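Local coordinates for uncharacterized protein (Parabacteroides merdae ATCC 43184, PDB 4OPW) that is of unknown function but is a putative adhesin, probably taking part in cell adhesion through a beta-solenoid head domain, at residues I43-D48 with P53-D58; I30-E35 with L64-K69. All blocks are in the same frame, centred on the assembly; numbering follows the deposited sequence.

Contact 1. Residues I43-D48 with P53-D58; sequences IEITVD and PYVNID
I43, I45 and V47 face V55 and I57 across the interior at one end of a beta-solenoid, the elongated fold expected of a putative adhesin head in the pectate lyase-like clan. Strands 43-46 and 55-58 lie in two different sheets. Their axes run nearly antiparallel, at 163°, and come no closer than 10.1 Å. No hydrogen bond links them. The two strands meet through side chains.

The packing is tight around I57. Its CD1 methyl meets I43 CG2 at 3.9 Å and I45 CG1, also at 3.9 Å, so one methyl touches both isoleucines. These side chains meet tip to tip. In I57, CG1 lies anti to the carbonyl carbon (chi1 -61°) and the chain extends beyond it (chi2 159°), which carries CD1 across to the other strand. V66 and V81 also pack on I43.

The other faces are more open. E44 points away from strand 55-58 and packs beside T13 and K15 of strand 11-17. N56 and D58 are partly exposed, and P53 is exposed before the strand starts.

Toward the corner at V47 the contact thins. V55 still touches I45 with both methyls, CG2 lying 4.0 Å from I45 CG2. V47 and V55 instead run alongside one another, pointing opposite ways, and the last touch is V47 CG1 on V55 CG2 at 3.9 Å.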
loop_
_atom_site.group_PDB
_atom_site.type_symbol
_atom_site.label_atom_id
_atom_site.label_comp_id
_atom_site.label_asym_id
_atom_site.label_seq_id
_atom_site.Cartn_x
_atom_site.Cartn_y
_atom_site.Cartn_z
ATOM N N ILE A 43 -6.833 16.350 12.453
ATOM C CA ILE A 43 -7.188 14.938 12.501
ATOM C C ILE A 43 -8.643 14.863 12.965
ATOM O O ILE A 43 -9.025 15.490 13.957
ATOM C CB ILE A 43 -6.213 14.040 13.303
ATOM C CG1 ILE A 43 -6.566 12.531 13.133
ATOM C CG2 ILE A 43 -6.074 14.463 14.779
ATOM C CD1 ILE A 43 -5.395 11.567 13.397
ATOM N N GLU A 44 -9.452 14.137 12.200
ATOM C CA GLU A 44 -10.867 13.952 12.472
ATOM C C GLU A 44 -11.100 12.472 12.734
ATOM O O GLU A 44 -10.760 11.629 11.890
ATOM C CB GLU A 44 -11.660 14.477 11.262
ATOM C CG GLU A 44 -13.143 14.630 11.504
ATOM C CD GLU A 44 -13.853 15.361 10.382
ATOM O OE1 GLU A 44 -13.716 14.941 9.211
ATOM O OE2 GLU A 44 -14.567 16.345 10.679
ATOM N N ILE A 45 -11.644 12.159 13.927
ATOM C CA ILE A 45 -11.904 10.791 14.380
ATOM C C ILE A 45 -13.388 10.555 14.529
ATOM O O ILE A 45 -14.056 11.302 15.257
ATOM C CB ILE A 45 -11.187 10.484 15.753
ATOM C CG1 ILE A 45 -9.680 10.791 15.740
ATOM C CG2 ILE A 45 -11.489 9.042 16.288
ATOM C CD1 ILE A 45 -8.808 9.892 14.798
ATOM N N THR A 46 -13.887 9.476 13.898
ATOM C CA THR A 46 -15.254 8.993 14.081
ATOM C C THR A 46 -15.164 7.612 14.728
ATOM O O THR A 46 -14.554 6.694 14.158
ATOM C CB THR A 46 -16.055 8.960 12.762
ATOM O OG1 THR A 46 -16.011 10.248 12.176
ATOM C CG2 THR A 46 -17.519 8.550 12.979
ATOM N N VAL A 47 -15.775 7.458 15.900
ATOM C CA VAL A 47 -15.795 6.185 16.626
ATOM C C VAL A 47 -16.986 6.247 17.599
ATOM O O VAL A 47 -17.551 7.328 17.787
ATOM C CB VAL A 47 -14.409 5.924 17.324
ATOM C CG1 VAL A 47 -14.193 6.843 18.540
ATOM C CG2 VAL A 47 -14.227 4.450 17.702
ATOM N N ASP A 48 -17.372 5.125 18.223
ATOM C CA ASP A 48 -18.460 5.176 19.214
ATOM C C ASP A 48 -18.134 6.273 20.219
ATOM O O ASP A 48 -16.977 6.392 20.631
ATOM C CB ASP A 48 -18.633 3.827 19.922
ATOM C CG ASP A 48 -18.817 2.688 18.946
ATOM O OD1 ASP A 48 -17.869 2.407 18.174
ATOM O OD2 ASP A 48 -19.840 1.999 19.042
ATOM N N PRO A 53 -12.150 8.556 24.546
ATOM C CA PRO A 53 -11.049 8.666 25.535
ATOM C C PRO A 53 -9.940 7.643 25.320
ATOM O O PRO A 53 -8.839 7.843 25.825
ATOM C CB PRO A 53 -11.761 8.403 26.877
ATOM C CG PRO A 53 -13.168 8.804 26.629
ATOM C CD PRO A 53 -13.439 8.303 25.238
ATOM N N TYR A 54 -10.216 6.555 24.570
ATOM C CA TYR A 54 -9.248 5.482 24.321
ATOM C C TYR A 54 -8.570 5.628 22.961
ATOM O O TYR A 54 -7.694 4.834 22.651
ATOM C CB TYR A 54 -9.925 4.101 24.438
ATOM C CG TYR A 54 -10.668 3.951 25.751
ATOM C CD1 TYR A 54 -9.978 3.842 26.957
ATOM C CD2 TYR A 54 -12.054 4.073 25.807
ATOM C CE1 TYR A 54 -10.653 3.798 28.182
ATOM C CE2 TYR A 54 -12.739 4.031 27.028
ATOM C CZ TYR A 54 -12.033 3.881 28.210
ATOM O OH TYR A 54 -12.685 3.810 29.423
ATOM N N VAL A 55 -8.930 6.651 22.182
ATOM C CA VAL A 55 -8.313 6.863 20.864
ATOM C C VAL A 55 -6.887 7.397 21.064
ATOM O O VAL A 55 -6.679 8.423 21.724
ATOM C CB VAL A 55 -9.184 7.759 19.937
ATOM C CG1 VAL A 55 -8.421 8.156 18.664
ATOM C CG2 VAL A 55 -10.480 7.038 19.574
ATOM N N ASN A 56 -5.907 6.647 20.514
ATOM C CA ASN A 56 -4.489 6.989 20.585
ATOM C C ASN A 56 -4.032 7.687 19.301
ATOM O O ASN A 56 -4.161 7.120 18.226
ATOM C CB ASN A 56 -3.644 5.706 20.807
ATOM C CG ASN A 56 -2.155 5.944 20.940
ATOM O OD1 ASN A 56 -1.697 6.903 21.569
ATOM N ND2 ASN A 56 -1.356 5.061 20.357
ATOM N N ILE A 57 -3.552 8.931 19.423
ATOM C CA ILE A 57 -2.962 9.731 18.341
ATOM C C ILE A 57 -1.603 10.099 18.878
ATOM O O ILE A 57 -1.517 10.864 19.843
ATOM C CB ILE A 57 -3.823 10.976 17.940
ATOM C CG1 ILE A 57 -5.213 10.551 17.424
ATOM C CG2 ILE A 57 -3.072 11.861 16.910
ATOM C CD1 ILE A 57 -6.266 11.668 17.510
ATOM N N ASP A 58 -0.547 9.489 18.343
ATOM C CA ASP A 58 0.781 9.756 18.872
ATOM C C ASP A 58 1.784 9.983 17.760
ATOM O O ASP A 58 1.867 9.175 16.842
ATOM C CB ASP A 58 1.235 8.579 19.749
ATOM C CG ASP A 58 2.441 8.929 20.616
ATOM O OD1 ASP A 58 2.399 9.971 21.304
ATOM O OD2 ASP A 58 3.390 8.135 20.652
#

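Contact 2. Residues I30-E35 with L64-K69; sequences IDFNYE and LTVGFK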
loop_
_atom_site.group_PDB
_atom_site.type_symbol
_atom_site.label_atom_id
_atom_site.label_comp_id
_atom_site.label_asym_id
_atom_site.label_seq_id
_atom_site.Cartn_x
_atom_site.Cartn_y
_atom_site.Cartn_z
ATOM N N ILE A 30 -9.560 0.083 10.561
ATOM C CA ILE A 30 -9.701 1.538 10.557
ATOM C C ILE A 30 -9.805 2.007 9.129
ATOM O O ILE A 30 -9.047 1.544 8.287
ATOM C CB ILE A 30 -8.467 2.179 11.281
ATOM C CG1 ILE A 30 -8.432 1.791 12.789
ATOM C CG2 ILE A 30 -8.393 3.715 11.081
ATOM C CD1 ILE A 30 -7.061 1.966 13.433
ATOM N N ASP A 31 -10.744 2.923 8.854
ATOM C CA ASP A 31 -10.861 3.579 7.562
ATOM C C ASP A 31 -10.022 4.832 7.639
ATOM O O ASP A 31 -10.438 5.787 8.287
ATOM C CB ASP A 31 -12.338 3.885 7.255
ATOM C CG ASP A 31 -13.125 2.593 7.203
ATOM O OD1 ASP A 31 -12.846 1.771 6.301
ATOM O OD2 ASP A 31 -13.885 2.312 8.178
ATOM N N PHE A 32 -8.819 4.819 7.054
ATOM C CA PHE A 32 -7.891 5.947 7.157
ATOM C C PHE A 32 -7.853 6.738 5.843
ATOM O O PHE A 32 -7.413 6.216 4.815
ATOM C CB PHE A 32 -6.473 5.446 7.545
ATOM C CG PHE A 32 -5.536 6.501 8.092
ATOM C CD1 PHE A 32 -5.082 7.540 7.285
ATOM C CD2 PHE A 32 -5.016 6.389 9.382
ATOM C CE1 PHE A 32 -4.209 8.514 7.791
ATOM C CE2 PHE A 32 -4.148 7.353 9.886
ATOM C CZ PHE A 32 -3.736 8.407 9.083
ATOM N N ASN A 33 -8.354 7.987 5.880
ATOM C CA ASN A 33 -8.457 8.887 4.733
ATOM C C ASN A 33 -7.411 9.976 4.841
ATOM O O ASN A 33 -7.404 10.742 5.811
ATOM C CB ASN A 33 -9.886 9.471 4.660
ATOM C CG ASN A 33 -10.899 8.369 4.427
ATOM O OD1 ASN A 33 -10.739 7.548 3.516
ATOM N ND2 ASN A 33 -11.883 8.220 5.312
ATOM N N TYR A 34 -6.511 10.014 3.865
ATOM C CA TYR A 34 -5.390 10.934 3.876
ATOM C C TYR A 34 -5.372 11.858 2.681
ATOM O O TYR A 34 -5.691 11.463 1.559
ATOM C CB TYR A 34 -4.047 10.126 3.917
ATOM C CG TYR A 34 -2.818 10.997 3.778
ATOM C CD1 TYR A 34 -2.292 11.675 4.877
ATOM C CD2 TYR A 34 -2.221 11.206 2.535
ATOM C CE1 TYR A 34 -1.227 12.565 4.735
ATOM C CE2 TYR A 34 -1.161 12.093 2.381
ATOM C CZ TYR A 34 -0.659 12.763 3.483
ATOM O OH TYR A 34 0.387 13.629 3.294
ATOM N N GLU A 35 -4.932 13.091 2.926
ATOM C CA GLU A 35 -4.716 14.056 1.860
ATOM C C GLU A 35 -3.392 14.777 2.104
ATOM O O GLU A 35 -3.054 15.086 3.252
ATOM C CB GLU A 35 -5.885 15.045 1.731
ATOM C CG GLU A 35 -7.080 14.469 0.981
ATOM C CD GLU A 35 -8.333 15.327 0.954
ATOM O OE1 GLU A 35 -8.212 16.559 0.762
ATOM O OE2 GLU A 35 -9.443 14.761 1.089
ATOM N N LEU A 64 3.357 9.137 12.683
ATOM C CA LEU A 64 2.045 9.129 13.301
ATOM C C LEU A 64 1.552 7.690 13.482
ATOM O O LEU A 64 1.504 6.925 12.515
ATOM C CB LEU A 64 1.040 9.944 12.442
ATOM C CG LEU A 64 -0.461 9.735 12.774
ATOM C CD1 LEU A 64 -0.835 10.327 14.167
ATOM C CD2 LEU A 64 -1.351 10.376 11.713
ATOM N N THR A 65 1.168 7.347 14.716
ATOM C CA THR A 65 0.520 6.078 15.050
ATOM C C THR A 65 -0.902 6.384 15.508
ATOM O O THR A 65 -1.103 7.288 16.325
ATOM C CB THR A 65 1.295 5.256 16.111
ATOM O OG1 THR A 65 2.569 4.903 15.573
ATOM C CG2 THR A 65 0.563 3.955 16.500
ATOM N N VAL A 66 -1.886 5.645 14.974
ATOM C CA VAL A 66 -3.282 5.781 15.420
ATOM C C VAL A 66 -3.783 4.388 15.826
ATOM O O VAL A 66 -3.513 3.408 15.143
ATOM C CB VAL A 66 -4.209 6.462 14.345
ATOM C CG1 VAL A 66 -5.662 6.515 14.807
ATOM C CG2 VAL A 66 -3.727 7.871 13.996
ATOM N N GLY A 67 -4.526 4.319 16.927
ATOM C CA GLY A 67 -5.149 3.085 17.388
ATOM C C GLY A 67 -5.849 3.345 18.706
ATOM O O GLY A 67 -6.363 4.453 18.924
ATOM N N PHE A 68 -5.860 2.346 19.582
ATOM C CA PHE A 68 -6.435 2.494 20.926
ATOM C C PHE A 68 -5.349 2.410 21.997
ATOM O O PHE A 68 -4.268 1.873 21.745
ATOM C CB PHE A 68 -7.511 1.428 21.205
ATOM C CG PHE A 68 -8.790 1.589 20.423
ATOM C CD1 PHE A 68 -9.581 2.721 20.573
ATOM C CD2 PHE A 68 -9.250 0.565 19.593
ATOM C CE1 PHE A 68 -10.769 2.870 19.830
ATOM C CE2 PHE A 68 -10.452 0.696 18.884
ATOM C CZ PHE A 68 -11.208 1.840 19.017
ATOM N N LYS A 69 -5.650 2.977 23.176
ATOM C CA LYS A 69 -4.794 2.978 24.370
ATOM C C LYS A 69 -5.662 3.051 25.621
ATOM O O LYS A 69 -6.812 3.496 25.547
ATOM C CB LYS A 69 -3.791 4.156 24.346
ATOM C CG LYS A 69 -4.462 5.538 24.253
ATOM C CD LYS A 69 -3.864 6.579 25.184
ATOM C CE LYS A 69 -4.455 7.952 24.938
ATOM N NZ LYS A 69 -5.907 8.021 25.265
#
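L64 meets F32 at the start of segment 64-69. Its CD2 methyl lies 4.1 Å from F32 CZ, the far end of the ring. The methyl comes in at the ring edge, near the ring plane, and not over a face. The two side chains cross obliquely. L64 CG is anti to the backbone N (chi1 165°). CD2 lies anti to CA and extends the side chain toward the ring, while CD1 turns aside. L64 also packs on I57 and I59 of the neighbouring strand 55-60.

T65 points away from segment 30-35, and its side chain lies against K25 of strand 23-27. V66 points inward again. Its CG2 methyl reaches F32 CE2 at 4.2 Å, again at the ring edge. F32 therefore sets two adjacent edge carbons, CZ and CE2, against two methyls from alternate residues of one strand. Its CG is anti to the backbone N (chi1 -162°), which sends the ring across the interior.

These alternate residues, L64 and V66, point into the core between the sheets of the beta-solenoid. Segments 30-35 and 64-69 belong to different sheets, and no hydrogen bond joins them. The ring of F32 also meets that of F26, with planes about 40° apart, while I24, V81 and T83 pack against it too.

The backbone of V66 makes the next touch, with its O atom 4.2 Å from I30 CD1. At G67 the chain turns a corner and leaves the line of strand 64-66. The CA of G67 is 8.4 Å from the CA of I30. F68 then brings its ring to that of F79.

How the contacts relate
Contacts 1 and 2 lie about 8 Å apart, centre to centre, and contact 1 is nested in the chain loop that contact 2 closes. Both are buried, mainly apolar and made between sheets, but contact 1 lies farther from the chain centre, about 22 Å against 14 Å. Its I57 and V55 remain partly exposed, whereas all four touching residues of contact 2 are buried. Contact 1 uses only aliphatic branches; contact 2 centres on an aromatic ring. Neighbouring antiparallel strands 55-60 and 63-66 connect them. Continuing that pairing, N56 N lies 2.7 Å from G67 O, one of two probable hydrogen bonds between the contacts; the other joins Y54 O and K69 N.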